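Local coordinates for DUAL specificity protein phosphatase 14 (Homo sapiens, PDB 2WGP) that removes phosphate from tyrosine, serine and threonine residues of proteins, inactivating ERK, JNK and p38 MAP kinases and dampening T-cell receptor signalling through TAB1, at residues Q28-L33 and I122-K127; S42-L47 and W67-Y72; R50-I55 and H103-V108; V131-A136 and Q156-E161; P149-W154 and G178-V183. All blocks are in the same frame, centred on the assembly; numbering follows the deposited sequence.

Contact 1. Residues Q28-L33 and I122-K127; sequences QITSSL and IAYLMK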
# COMPACT_ATOMS: atom_id res chain seq x y z
N GLN A 28 29.27 0.16 -26.54
CA GLN A 28 28.95 -0.97 -27.38
C GLN A 28 28.74 -2.23 -26.53
O GLN A 28 29.58 -2.56 -25.68
CB GLN A 28 30.05 -1.23 -28.40
CG GLN A 28 29.60 -2.17 -29.50
CD GLN A 28 30.56 -2.18 -30.66
OE1 GLN A 28 31.64 -1.60 -30.60
NE2 GLN A 28 30.16 -2.85 -31.74
N ILE A 29 27.63 -2.92 -26.78
CA ILE A 29 27.29 -4.19 -26.08
C ILE A 29 27.57 -5.40 -26.97
O ILE A 29 28.17 -6.38 -26.52
CB ILE A 29 25.78 -4.20 -25.64
CG1 ILE A 29 25.43 -2.95 -24.82
CG2 ILE A 29 25.43 -5.50 -24.85
CD1 ILE A 29 26.47 -2.49 -23.77
N THR A 30 27.16 -5.33 -28.22
CA THR A 30 27.49 -6.35 -29.22
C THR A 30 27.86 -5.63 -30.50
O THR A 30 27.75 -4.41 -30.56
CB THR A 30 26.31 -7.31 -29.49
OG1 THR A 30 25.36 -6.65 -30.32
CG2 THR A 30 25.63 -7.74 -28.20
N SER A 31 28.25 -6.36 -31.54
CA SER A 31 28.55 -5.77 -32.86
C SER A 31 27.41 -4.89 -33.43
O SER A 31 27.66 -3.92 -34.15
CB SER A 31 28.97 -6.86 -33.87
OG SER A 31 27.90 -7.72 -34.26
N SER A 32 26.16 -5.19 -33.06
CA SER A 32 25.02 -4.49 -33.62
C SER A 32 24.14 -3.80 -32.57
O SER A 32 23.00 -3.44 -32.87
CB SER A 32 24.18 -5.51 -34.38
OG SER A 32 23.54 -6.37 -33.45
N LEU A 33 24.67 -3.61 -31.36
CA LEU A 33 23.87 -3.03 -30.27
C LEU A 33 24.71 -2.10 -29.43
O LEU A 33 25.77 -2.49 -28.91
CB LEU A 33 23.23 -4.12 -29.37
CG LEU A 33 22.42 -3.66 -28.14
CD1 LEU A 33 21.17 -2.91 -28.56
CD2 LEU A 33 22.05 -4.83 -27.22
N ILE A 122 19.69 -5.94 -21.51
CA ILE A 122 19.83 -7.19 -20.74
C ILE A 122 18.81 -8.24 -21.22
O ILE A 122 19.15 -9.43 -21.38
CB ILE A 122 19.69 -6.95 -19.20
CG1 ILE A 122 20.91 -6.19 -18.66
CG2 ILE A 122 19.54 -8.26 -18.45
CD1 ILE A 122 20.70 -5.52 -17.25
N ALA A 123 17.58 -7.79 -21.49
CA ALA A 123 16.54 -8.71 -21.96
C ALA A 123 16.93 -9.30 -23.33
O ALA A 123 16.79 -10.50 -23.56
CB ALA A 123 15.18 -7.99 -22.02
N TYR A 124 17.44 -8.44 -24.22
CA TYR A 124 17.92 -8.86 -25.55
C TYR A 124 19.05 -9.91 -25.48
O TYR A 124 19.01 -10.94 -26.16
CB TYR A 124 18.40 -7.64 -26.37
CG TYR A 124 19.20 -8.03 -27.59
CD1 TYR A 124 18.56 -8.50 -28.75
CD2 TYR A 124 20.60 -7.98 -27.57
CE1 TYR A 124 19.28 -8.89 -29.86
CE2 TYR A 124 21.34 -8.40 -28.68
CZ TYR A 124 20.68 -8.84 -29.82
OH TYR A 124 21.40 -9.22 -30.91
N LEU A 125 20.04 -9.65 -24.64
CA LEU A 125 21.15 -10.59 -24.43
C LEU A 125 20.68 -11.98 -23.95
O LEU A 125 21.18 -12.99 -24.43
CB LEU A 125 22.17 -10.01 -23.44
CG LEU A 125 23.03 -8.82 -23.89
CD1 LEU A 125 23.95 -8.39 -22.72
CD2 LEU A 125 23.86 -9.15 -25.15
N MET A 126 19.72 -12.02 -23.03
CA MET A 126 19.15 -13.28 -22.60
C MET A 126 18.44 -14.01 -23.73
O MET A 126 18.65 -15.23 -23.92
CB MET A 126 18.18 -13.09 -21.44
CG MET A 126 18.85 -12.73 -20.10
SD MET A 126 17.75 -12.94 -18.72
CE MET A 126 16.65 -11.51 -18.93
N LYS A 127 17.61 -13.29 -24.49
CA LYS A 127 16.81 -13.91 -25.53
C LYS A 127 17.62 -14.36 -26.73
O LYS A 127 17.39 -15.45 -27.25
CB LYS A 127 15.68 -12.98 -25.99
CG LYS A 127 14.69 -13.69 -26.96
CD LYS A 127 13.56 -12.80 -27.40
CE LYS A 127 12.62 -13.58 -28.34
NZ LYS A 127 11.34 -12.88 -28.52
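Between strands 26-28 and 33-36 the chain reverses through a type I turn from Thr-30 to Leu-33, and Leu-33 O takes the N-H of both Ile-29 and Thr-30, a classic beta bulge. Thr-30 OG1, set between backbone N and carbonyl carbon (chi1 77°), accepts from Ser-32 N at 3.2 Å to make an ST turn, so its methyl CG2 is the branch given to helix 116-129. That methyl lies 3.8 Å from Leu-125 CD2, the two side chains sliding past each other in opposite directions, and also sits at the edge of the Tyr-124 ring. The hairpin thus packs against the flank of the helix that follows the catalytic loop in cysteine-dependent phosphatases. Leu-33 and Tyr-124 meet tip to tip, CD2 against CD2 at 3.5 Å. Ile-29 crosses Leu-125 nearly at right angles and puts CG2 3.9 Å from its CD1. Trp-139 of helix 133-143 donates its indole N-H to Ile-29 O and packs on Leu-125 as well.

Contact 2. Residues S42-L47 and W67-Y72; sequences SNRHLL and WPQFEY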
# COMPACT_ATOMS: atom_id res chain seq x y z
N SER A 42 21.14 12.43 -30.68
CA SER A 42 21.08 13.45 -31.74
C SER A 42 22.43 13.73 -32.46
O SER A 42 22.49 14.57 -33.37
CB SER A 42 20.54 14.77 -31.17
OG SER A 42 21.32 15.19 -30.07
N ASN A 43 23.50 13.04 -32.07
CA ASN A 43 24.80 13.21 -32.72
C ASN A 43 24.91 12.28 -33.92
O ASN A 43 25.42 11.15 -33.83
CB ASN A 43 25.94 12.97 -31.72
CG ASN A 43 27.31 13.37 -32.27
OD1 ASN A 43 27.52 13.46 -33.48
ND2 ASN A 43 28.26 13.57 -31.36
N ARG A 44 24.41 12.78 -35.05
CA ARG A 44 24.36 12.03 -36.30
C ARG A 44 25.72 11.42 -36.66
O ARG A 44 25.82 10.23 -36.93
CB ARG A 44 23.83 12.96 -37.41
CG ARG A 44 23.71 12.37 -38.82
CD ARG A 44 23.29 13.50 -39.77
NE ARG A 44 23.54 13.23 -41.18
CZ ARG A 44 24.74 13.24 -41.77
NH1 ARG A 44 25.86 13.48 -41.08
NH2 ARG A 44 24.83 12.99 -43.08
N HIS A 45 26.77 12.24 -36.62
CA HIS A 45 28.13 11.78 -36.96
C HIS A 45 28.63 10.65 -36.07
O HIS A 45 29.25 9.72 -36.56
CB HIS A 45 29.12 12.94 -36.89
CG HIS A 45 30.48 12.59 -37.42
ND1 HIS A 45 30.82 12.72 -38.75
CD2 HIS A 45 31.58 12.09 -36.80
CE1 HIS A 45 32.07 12.32 -38.93
NE2 HIS A 45 32.55 11.94 -37.76
N LEU A 46 28.41 10.77 -34.76
CA LEU A 46 28.82 9.74 -33.80
C LEU A 46 28.12 8.41 -34.08
O LEU A 46 28.76 7.36 -34.06
CB LEU A 46 28.50 10.21 -32.36
CG LEU A 46 28.92 9.33 -31.18
CD1 LEU A 46 30.31 9.72 -30.72
CD2 LEU A 46 27.95 9.47 -30.01
N LEU A 47 26.83 8.46 -34.36
CA LEU A 47 26.08 7.23 -34.63
C LEU A 47 26.45 6.61 -35.99
O LEU A 47 26.60 5.38 -36.10
CB LEU A 47 24.57 7.49 -34.54
CG LEU A 47 24.03 8.08 -33.22
CD1 LEU A 47 22.54 8.18 -33.32
CD2 LEU A 47 24.44 7.29 -31.97
N TRP A 67 16.43 12.33 -37.51
CA TRP A 67 17.31 12.42 -38.67
C TRP A 67 16.85 11.41 -39.73
O TRP A 67 16.47 10.29 -39.38
CB TRP A 67 18.74 12.09 -38.31
CG TRP A 67 19.42 13.05 -37.43
CD1 TRP A 67 19.70 12.88 -36.12
CD2 TRP A 67 20.00 14.30 -37.82
NE1 TRP A 67 20.42 13.95 -35.64
CE2 TRP A 67 20.61 14.85 -36.66
CE3 TRP A 67 20.06 15.02 -39.02
CZ2 TRP A 67 21.25 16.09 -36.67
CZ3 TRP A 67 20.71 16.26 -39.03
CH2 TRP A 67 21.29 16.78 -37.86
N PRO A 68 16.88 11.79 -41.03
CA PRO A 68 16.46 10.84 -42.07
C PRO A 68 17.29 9.56 -42.11
O PRO A 68 16.80 8.52 -42.55
CB PRO A 68 16.63 11.64 -43.38
CG PRO A 68 16.66 13.08 -42.95
CD PRO A 68 17.34 13.07 -41.61
N GLN A 69 18.52 9.64 -41.63
CA GLN A 69 19.49 8.54 -41.68
C GLN A 69 19.13 7.35 -40.81
O GLN A 69 19.69 6.27 -40.97
CB GLN A 69 20.88 9.04 -41.27
CG GLN A 69 21.53 9.93 -42.30
CD GLN A 69 20.91 11.31 -42.36
OE1 GLN A 69 20.35 11.79 -41.38
NE2 GLN A 69 20.98 11.95 -43.54
N PHE A 70 18.25 7.55 -39.84
CA PHE A 70 17.94 6.49 -38.90
C PHE A 70 16.48 6.18 -38.93
O PHE A 70 15.65 7.05 -39.20
CB PHE A 70 18.37 6.85 -37.46
CG PHE A 70 19.73 7.45 -37.39
CD1 PHE A 70 20.87 6.68 -37.64
CD2 PHE A 70 19.89 8.80 -37.07
CE1 PHE A 70 22.16 7.25 -37.57
CE2 PHE A 70 21.17 9.38 -37.01
CZ PHE A 70 22.30 8.59 -37.26
N GLU A 71 16.20 4.92 -38.66
CA GLU A 71 14.88 4.45 -38.32
C GLU A 71 14.70 4.70 -36.83
O GLU A 71 15.63 4.53 -36.07
CB GLU A 71 14.81 2.96 -38.64
CG GLU A 71 13.52 2.29 -38.31
CD GLU A 71 13.60 0.79 -38.52
OE1 GLU A 71 12.54 0.15 -38.40
OE2 GLU A 71 14.70 0.25 -38.78
N TYR A 72 13.52 5.15 -36.41
CA TYR A 72 13.28 5.43 -34.99
C TYR A 72 12.16 4.56 -34.45
O TYR A 72 11.12 4.39 -35.11
CB TYR A 72 12.90 6.90 -34.79
CG TYR A 72 14.03 7.87 -34.93
CD1 TYR A 72 14.44 8.30 -36.19
CD2 TYR A 72 14.69 8.37 -33.82
CE1 TYR A 72 15.46 9.19 -36.34
CE2 TYR A 72 15.75 9.24 -33.96
CZ TYR A 72 16.13 9.65 -35.22
OH TYR A 72 17.16 10.54 -35.37
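Trp-67 opens the segment with its indole N-H: NE1 donates to Ser-42 O at 3.1 Å, reaching the oxygen from above the carbonyl plane, with an N-H...O angle of 146°. One face of the same indole carries Arg-44, whose CB and CD lie over the rings; CD stands 3.9 Å from the centroid of the six-membered ring, a CH-pi contact. The arginine can cross the indole because its chain is extended from CG to NE, with CG anti to the backbone N. Two residues on, Gln-69 bends at chi2 and brings CD to 3.5 Å from Arg-44 NE, at the guanidinium edge. Phe-70 ends the type I turn that Trp-67 began and pushes its CZ to 3.7 Å from Leu-47 CB; Leu-47 CD1 sits over one face of the ring, offset toward the rim, while Gln-69 CB covers the opposite face. Helix 44-49, N-capped by Asn-43, is thereby packed against the approach to edge strand 71-74, and Leu-47 and Phe-70 both also touch Ile-55 of the adjoining strand 54-57.

Contact 3. Residues R50-I55 and H103-V108; sequences RGITCI and HGATLV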
# COMPACT_ATOMS: atom_id res chain seq x y z
N ARG A 50 29.49 4.55 -35.96
CA ARG A 50 29.26 3.21 -35.39
C ARG A 50 28.38 2.31 -36.25
O ARG A 50 28.05 1.20 -35.84
CB ARG A 50 28.64 3.36 -33.99
CG ARG A 50 29.67 3.83 -32.98
CD ARG A 50 29.06 4.65 -31.87
NE ARG A 50 30.09 4.99 -30.89
CZ ARG A 50 31.02 5.92 -31.07
NH1 ARG A 50 31.05 6.67 -32.18
NH2 ARG A 50 31.94 6.12 -30.12
N GLY A 51 27.99 2.80 -37.43
CA GLY A 51 27.10 2.06 -38.32
C GLY A 51 25.68 1.89 -37.81
O GLY A 51 24.97 0.99 -38.26
N ILE A 52 25.27 2.77 -36.91
CA ILE A 52 23.93 2.73 -36.32
C ILE A 52 22.90 3.14 -37.38
O ILE A 52 23.06 4.15 -38.08
CB ILE A 52 23.83 3.59 -35.02
CG1 ILE A 52 24.65 2.92 -33.90
CG2 ILE A 52 22.34 3.79 -34.57
CD1 ILE A 52 25.03 3.83 -32.74
N THR A 53 21.89 2.29 -37.53
CA THR A 53 20.83 2.47 -38.52
C THR A 53 19.44 2.62 -37.86
O THR A 53 18.50 3.11 -38.50
CB THR A 53 20.79 1.27 -39.49
OG1 THR A 53 20.63 0.06 -38.74
CG2 THR A 53 22.09 1.21 -40.31
N CYS A 54 19.33 2.18 -36.60
CA CYS A 54 18.07 2.18 -35.89
C CYS A 54 18.27 2.72 -34.48
O CYS A 54 19.23 2.33 -33.78
CB CYS A 54 17.53 0.76 -35.82
SG CYS A 54 15.97 0.59 -34.94
N ILE A 55 17.39 3.65 -34.11
CA ILE A 55 17.39 4.23 -32.76
C ILE A 55 16.09 3.86 -32.02
O ILE A 55 14.98 4.22 -32.46
CB ILE A 55 17.54 5.78 -32.79
CG1 ILE A 55 18.84 6.20 -33.51
CG2 ILE A 55 17.53 6.36 -31.36
CD1 ILE A 55 18.98 7.73 -33.69
N HIS A 103 21.91 -6.45 -41.21
CA HIS A 103 23.27 -5.90 -41.25
C HIS A 103 23.36 -4.41 -40.87
O HIS A 103 24.19 -3.67 -41.37
CB HIS A 103 23.91 -6.18 -42.62
CG HIS A 103 23.59 -7.55 -43.13
ND1 HIS A 103 24.01 -8.70 -42.49
CD2 HIS A 103 22.82 -7.95 -44.17
CE1 HIS A 103 23.54 -9.75 -43.13
NE2 HIS A 103 22.82 -9.33 -44.16
N GLY A 104 22.49 -4.01 -39.95
CA GLY A 104 22.55 -2.69 -39.38
C GLY A 104 22.95 -2.79 -37.92
O GLY A 104 23.48 -3.81 -37.44
N ALA A 105 22.68 -1.72 -37.20
CA ALA A 105 22.98 -1.68 -35.77
C ALA A 105 22.00 -0.74 -35.06
O ALA A 105 21.50 0.21 -35.64
CB ALA A 105 24.43 -1.25 -35.54
N THR A 106 21.73 -1.07 -33.80
CA THR A 106 20.74 -0.36 -33.02
C THR A 106 21.38 0.34 -31.82
O THR A 106 22.21 -0.23 -31.12
CB THR A 106 19.62 -1.35 -32.55
OG1 THR A 106 19.00 -1.97 -33.70
CG2 THR A 106 18.56 -0.61 -31.74
N LEU A 107 20.96 1.59 -31.60
CA LEU A 107 21.19 2.26 -30.35
C LEU A 107 19.91 2.25 -29.53
O LEU A 107 18.86 2.73 -29.97
CB LEU A 107 21.63 3.69 -30.56
CG LEU A 107 21.68 4.56 -29.29
CD1 LEU A 107 22.87 4.16 -28.37
CD2 LEU A 107 21.75 6.03 -29.73
N VAL A 108 19.99 1.67 -28.34
CA VAL A 108 18.90 1.76 -27.38
C VAL A 108 19.34 2.81 -26.38
O VAL A 108 20.36 2.64 -25.68
CB VAL A 108 18.57 0.43 -26.66
CG1 VAL A 108 17.37 0.65 -25.71
CG2 VAL A 108 18.31 -0.75 -27.68
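Ile-52 lies obliquely across Leu-107, its CD1 4.0 Å from Leu-107 CB, and its CG2 methyl rests beside the backbone near Leu-107 N. Leu-47 of helix 44-49 and Ile-26 of strand 26-28 touch both residues, which makes this an apolar side of the central sheet. Alongside, strands 54-57 and 106-109 run parallel, with Cys-54 paired to Thr-106 and Ile-55 to Leu-107. Leu-107 N meets Cys-54 O at 2.9 Å, nearly along the C=O axis. At the near end of the pairing, Ala-105 O is gripped twice in its carbonyl plane, by Thr-53 N at 2.8 Å and Cys-54 N at 3.1 Å. Thr-53 OG1 then accepts from Ala-105 N at 3.1 Å, the hydroxyl standing in for a backbone carbonyl; it also lies 3.4 Å from Gly-104 CA, where a beta carbon would collide with it. A valine at Thr-53 would remove this acceptor and would probably leave Ala-105 N poorly satisfied, loosening the start of the strand pairing. Strand 106-109 leads directly to the nucleophile Cys-110, so the hydrogen bonds around Ala-105 are consistent with a fixed register for the strand that delivers the catalytic cysteine.

Contact 4. Residues V131-A136 and Q156-E161; sequences VCLLEA and QLIDYE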
# COMPACT_ATOMS: atom_id res chain seq x y z
N VAL A 131 22.31 -16.24 -22.64
CA VAL A 131 23.08 -15.96 -21.45
C VAL A 131 22.04 -15.73 -20.33
O VAL A 131 20.99 -15.17 -20.59
CB VAL A 131 24.05 -14.78 -21.81
CG1 VAL A 131 23.42 -13.43 -21.64
CG2 VAL A 131 25.40 -14.93 -21.17
N CYS A 132 22.32 -16.23 -19.12
CA CYS A 132 21.42 -16.02 -18.00
C CYS A 132 21.45 -14.54 -17.56
O CYS A 132 22.30 -13.74 -18.01
CB CYS A 132 21.80 -16.94 -16.83
SG CYS A 132 23.35 -16.53 -15.99
N LEU A 133 20.53 -14.19 -16.69
CA LEU A 133 20.36 -12.82 -16.25
C LEU A 133 21.62 -12.27 -15.55
O LEU A 133 22.02 -11.13 -15.80
CB LEU A 133 19.17 -12.70 -15.31
CG LEU A 133 18.85 -11.36 -14.70
CD1 LEU A 133 18.76 -10.26 -15.79
CD2 LEU A 133 17.54 -11.47 -13.91
N LEU A 134 22.26 -13.07 -14.70
CA LEU A 134 23.48 -12.62 -14.02
C LEU A 134 24.58 -12.31 -15.06
O LEU A 134 25.23 -11.26 -15.00
CB LEU A 134 23.96 -13.65 -13.00
CG LEU A 134 25.24 -13.32 -12.25
CD1 LEU A 134 25.15 -11.96 -11.51
CD2 LEU A 134 25.63 -14.48 -11.29
N GLU A 135 24.76 -13.20 -16.03
CA GLU A 135 25.77 -12.99 -17.08
C GLU A 135 25.45 -11.77 -17.95
O GLU A 135 26.34 -11.03 -18.31
CB GLU A 135 25.90 -14.21 -18.01
CG GLU A 135 26.40 -15.50 -17.44
CD GLU A 135 26.39 -16.67 -18.50
OE1 GLU A 135 25.30 -17.27 -18.82
OE2 GLU A 135 27.49 -16.99 -19.00
N ALA A 136 24.16 -11.59 -18.27
CA ALA A 136 23.69 -10.50 -19.12
C ALA A 136 23.93 -9.14 -18.42
O ALA A 136 24.41 -8.21 -19.03
CB ALA A 136 22.18 -10.70 -19.47
N GLN A 156 10.94 -7.61 -13.12
CA GLN A 156 10.44 -7.95 -14.44
C GLN A 156 11.46 -8.76 -15.22
O GLN A 156 11.10 -9.74 -15.89
CB GLN A 156 10.01 -6.68 -15.19
CG GLN A 156 8.82 -5.97 -14.54
CD GLN A 156 8.40 -4.70 -15.26
OE1 GLN A 156 8.14 -4.73 -16.47
NE2 GLN A 156 8.28 -3.58 -14.52
N LEU A 157 12.75 -8.38 -15.13
CA LEU A 157 13.83 -9.17 -15.75
C LEU A 157 13.91 -10.60 -15.21
O LEU A 157 14.18 -11.54 -15.97
CB LEU A 157 15.19 -8.49 -15.53
CG LEU A 157 15.48 -7.28 -16.41
CD1 LEU A 157 16.69 -6.55 -15.90
CD2 LEU A 157 15.61 -7.67 -17.89
N ILE A 158 13.71 -10.74 -13.91
CA ILE A 158 13.77 -12.05 -13.23
C ILE A 158 12.64 -12.96 -13.73
O ILE A 158 12.86 -14.13 -13.99
CB ILE A 158 13.73 -11.93 -11.68
CG1 ILE A 158 15.06 -11.40 -11.15
CG2 ILE A 158 13.42 -13.33 -11.05
CD1 ILE A 158 15.03 -10.82 -9.69
N ASP A 159 11.44 -12.39 -13.85
CA ASP A 159 10.31 -13.13 -14.44
C ASP A 159 10.62 -13.56 -15.87
O ASP A 159 10.38 -14.70 -16.22
CB ASP A 159 9.00 -12.31 -14.38
CG ASP A 159 7.78 -13.17 -14.72
OD1 ASP A 159 7.56 -13.44 -15.92
OD2 ASP A 159 7.05 -13.60 -13.80
N TYR A 160 11.15 -12.65 -16.68
CA TYR A 160 11.49 -12.93 -18.08
C TYR A 160 12.57 -14.01 -18.20
O TYR A 160 12.46 -14.91 -19.02
CB TYR A 160 11.95 -11.66 -18.78
CG TYR A 160 12.10 -11.74 -20.29
CD1 TYR A 160 11.02 -12.13 -21.10
CD2 TYR A 160 13.30 -11.38 -20.90
CE1 TYR A 160 11.14 -12.15 -22.48
CE2 TYR A 160 13.44 -11.43 -22.28
CZ TYR A 160 12.35 -11.81 -23.06
OH TYR A 160 12.50 -11.80 -24.41
N GLU A 161 13.59 -13.92 -17.33
CA GLU A 161 14.61 -14.97 -17.25
C GLU A 161 13.98 -16.33 -16.97
O GLU A 161 14.33 -17.33 -17.62
CB GLU A 161 15.64 -14.66 -16.18
CG GLU A 161 16.81 -15.71 -16.21
CD GLU A 161 17.77 -15.63 -15.05
OE1 GLU A 161 17.39 -15.12 -13.98
OE2 GLU A 161 18.93 -16.11 -15.22
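Leu-133, in the first turn of helix 133-143, can be followed outward. Its CB presses on the carboxylate of Glu-161, 3.3 Å from CD and as near to OE1. From there CG stands anti to the backbone N (chi1 178°), which directs the branch toward helix 151-165. CD1 comes to 4.0 Å from Leu-157 CB, and CD2 fits against Ile-158 CG1 at 3.7 Å, also touching Glu-161 OE1; the leucine crosses both aliphatic partners at about a right angle. Behind it, Ile-122 and Met-126 of helix 116-129 complete the packing, so that three helices of the phosphatase domain meet at this one side chain. The polar half begins at the backbone of the same residue. Leu-133 N donates to Glu-161 OE2 at 2.9 Å, almost straight at 166°, the N-H coming from above the carboxylate plane. Glu-161 reaches it with an extended chain, and its OE2 is shared with the hydroxyl of Thr-169. Cys-132 supplies the N-cap: together with Glu-135 it forms a capping box, in which Cys-132 N donates to Glu-135 OE1 while the return bond, Glu-135 N to Cys-132 SG, is weak and long at 3.6 Å. Glu-161, buried at the N-terminal end of helix 133-143, would probably be favoured in its charged form by the Leu-133 N-H, the Thr-169 hydroxyl and the helix dipole, offsetting part of the cost of burial.

Contact 5. Residues P149-W154 and G178-V183; sequences PNVGFW and GIVPDV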
# COMPACT_ATOMS: atom_id res chain seq x y z
N PRO A 149 19.48 -0.73 -13.24
CA PRO A 149 18.04 -0.86 -13.44
C PRO A 149 17.31 -0.70 -12.13
O PRO A 149 17.82 -1.08 -11.05
CB PRO A 149 17.89 -2.28 -13.96
CG PRO A 149 19.19 -2.53 -14.69
CD PRO A 149 20.21 -1.88 -13.81
N ASN A 150 16.14 -0.08 -12.17
CA ASN A 150 15.43 0.15 -10.93
C ASN A 150 14.90 -1.19 -10.39
O ASN A 150 14.95 -2.18 -11.09
CB ASN A 150 14.37 1.24 -11.08
CG ASN A 150 13.15 0.80 -11.83
OD1 ASN A 150 12.53 -0.21 -11.50
ND2 ASN A 150 12.74 1.60 -12.80
N VAL A 151 14.45 -1.26 -9.14
CA VAL A 151 14.10 -2.58 -8.56
C VAL A 151 12.90 -3.27 -9.22
O VAL A 151 12.85 -4.51 -9.27
CB VAL A 151 13.94 -2.55 -7.03
CG1 VAL A 151 15.32 -2.22 -6.39
CG2 VAL A 151 12.82 -1.57 -6.62
N GLY A 152 11.94 -2.48 -9.73
CA GLY A 152 10.80 -3.03 -10.47
C GLY A 152 11.21 -3.66 -11.79
O GLY A 152 10.75 -4.77 -12.17
N PHE A 153 12.12 -2.98 -12.48
CA PHE A 153 12.70 -3.52 -13.69
C PHE A 153 13.41 -4.86 -13.41
O PHE A 153 13.31 -5.79 -14.21
CB PHE A 153 13.67 -2.51 -14.35
CG PHE A 153 13.00 -1.26 -14.93
CD1 PHE A 153 13.78 -0.27 -15.50
CD2 PHE A 153 11.62 -1.10 -14.94
CE1 PHE A 153 13.22 0.87 -16.07
CE2 PHE A 153 11.04 0.05 -15.50
CZ PHE A 153 11.84 1.04 -16.06
N TRP A 154 14.16 -4.94 -12.31
CA TRP A 154 14.73 -6.20 -11.84
C TRP A 154 13.70 -7.32 -11.64
O TRP A 154 13.92 -8.42 -12.12
CB TRP A 154 15.59 -5.99 -10.58
CG TRP A 154 16.99 -5.63 -10.94
CD1 TRP A 154 17.57 -4.41 -10.82
CD2 TRP A 154 17.98 -6.50 -11.49
NE1 TRP A 154 18.86 -4.45 -11.25
CE2 TRP A 154 19.15 -5.72 -11.68
CE3 TRP A 154 18.00 -7.85 -11.85
CZ2 TRP A 154 20.33 -6.26 -12.21
CZ3 TRP A 154 19.19 -8.39 -12.36
CH2 TRP A 154 20.33 -7.59 -12.54
N GLY A 178 15.89 -1.66 1.75
CA GLY A 178 14.90 -2.04 0.78
C GLY A 178 15.17 -3.39 0.14
O GLY A 178 16.22 -4.02 0.32
N ILE A 179 14.18 -3.84 -0.62
CA ILE A 179 14.27 -5.06 -1.39
C ILE A 179 15.02 -4.73 -2.67
O ILE A 179 14.67 -3.79 -3.38
CB ILE A 179 12.88 -5.64 -1.71
CG1 ILE A 179 12.20 -6.10 -0.41
CG2 ILE A 179 13.00 -6.83 -2.69
CD1 ILE A 179 10.66 -6.12 -0.44
N VAL A 180 16.06 -5.50 -2.98
CA VAL A 180 16.89 -5.25 -4.15
C VAL A 180 17.32 -6.58 -4.75
O VAL A 180 17.36 -7.59 -4.01
CB VAL A 180 18.16 -4.41 -3.78
CG1 VAL A 180 17.77 -3.00 -3.33
CG2 VAL A 180 19.02 -5.16 -2.66
N PRO A 181 17.70 -6.60 -6.04
CA PRO A 181 18.36 -7.80 -6.50
C PRO A 181 19.61 -8.11 -5.67
O PRO A 181 20.35 -7.19 -5.26
CB PRO A 181 18.73 -7.48 -7.96
CG PRO A 181 18.83 -5.96 -7.97
CD PRO A 181 17.75 -5.51 -7.03
N ASP A 182 19.87 -9.40 -5.47
CA ASP A 182 21.05 -9.81 -4.69
C ASP A 182 22.38 -9.21 -5.17
O ASP A 182 23.26 -8.95 -4.34
CB ASP A 182 21.15 -11.34 -4.50
CG ASP A 182 21.02 -12.15 -5.79
OD1 ASP A 182 21.33 -11.67 -6.90
OD2 ASP A 182 20.65 -13.34 -5.68
N VAL A 183 22.52 -8.96 -6.48
CA VAL A 183 23.74 -8.34 -7.01
C VAL A 183 24.04 -6.97 -6.39
O VAL A 183 25.20 -6.64 -6.16
CB VAL A 183 23.75 -8.25 -8.57
CG1 VAL A 183 23.92 -9.67 -9.20
CG2 VAL A 183 22.52 -7.55 -9.11
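Pro-181 is the bump of this contact and the indole of Trp-154 the flat surface that receives it. Its CG sits 3.4 Å from the centroid of the five-membered ring and only 7° off the normal, a close CH-pi contact over the face, with CB spreading toward the six-membered ring as far as CD2, 3.7 Å away. Further along, Val-183 pushes CG2 to 4.0 Å from Trp-154 CZ2, near the far end of the indole, so proline and valine occupy successive places along its length. One helical turn earlier Val-151 is a smaller knob: its CG1, anti to the carbonyl carbon, lies 3.5 Å from Ile-179 O and also meets Val-180 CG1 and the proline CD, fitting against the last residues of strand 178-181. Helix 151-165 itself begins with Asn-150 as N-cap, OD1 accepting from Phe-153 N at 3.0 Å. The C-terminal hairpin and helix are packed onto the start of this last large helix of the phosphatase domain. An alanine at Trp-154 would remove the surface under Pro-181 and the contact with Val-183, and would probably loosen the C-terminal segment. The indole N-H donates to the hydroxyl of Tyr-184, which also bonds to Pro-149 O, so a largely apolar stack holds its buried polar group satisfied, and the electron-rich indole face is probably well matched to the slightly positive C-H groups of proline.

From the N terminus, the hairpin at 28-33 waits longest for its partner: contact 1 closes on helix 116-129, and the loop it spans encloses contacts 2 and 3. Those two cross, since 42-47 pairs with 67-72 while 50-55, lying between them, reaches on to 103-108; together they join helix 44-49 and strands 54-57, 71-74 and 106-109 at one end of the molecule. After contact 1 closes, contacts 4 and 5 open and cross each other, both using helix 151-165 and tying it to helix 133-143 and the C-terminal hairpin. Contact 1 touches contacts 3, 4 and 5 and so stands between the sheet side and the helical side; the centres of contacts 2 and 5, at the two ends, lie about 33 Å apart.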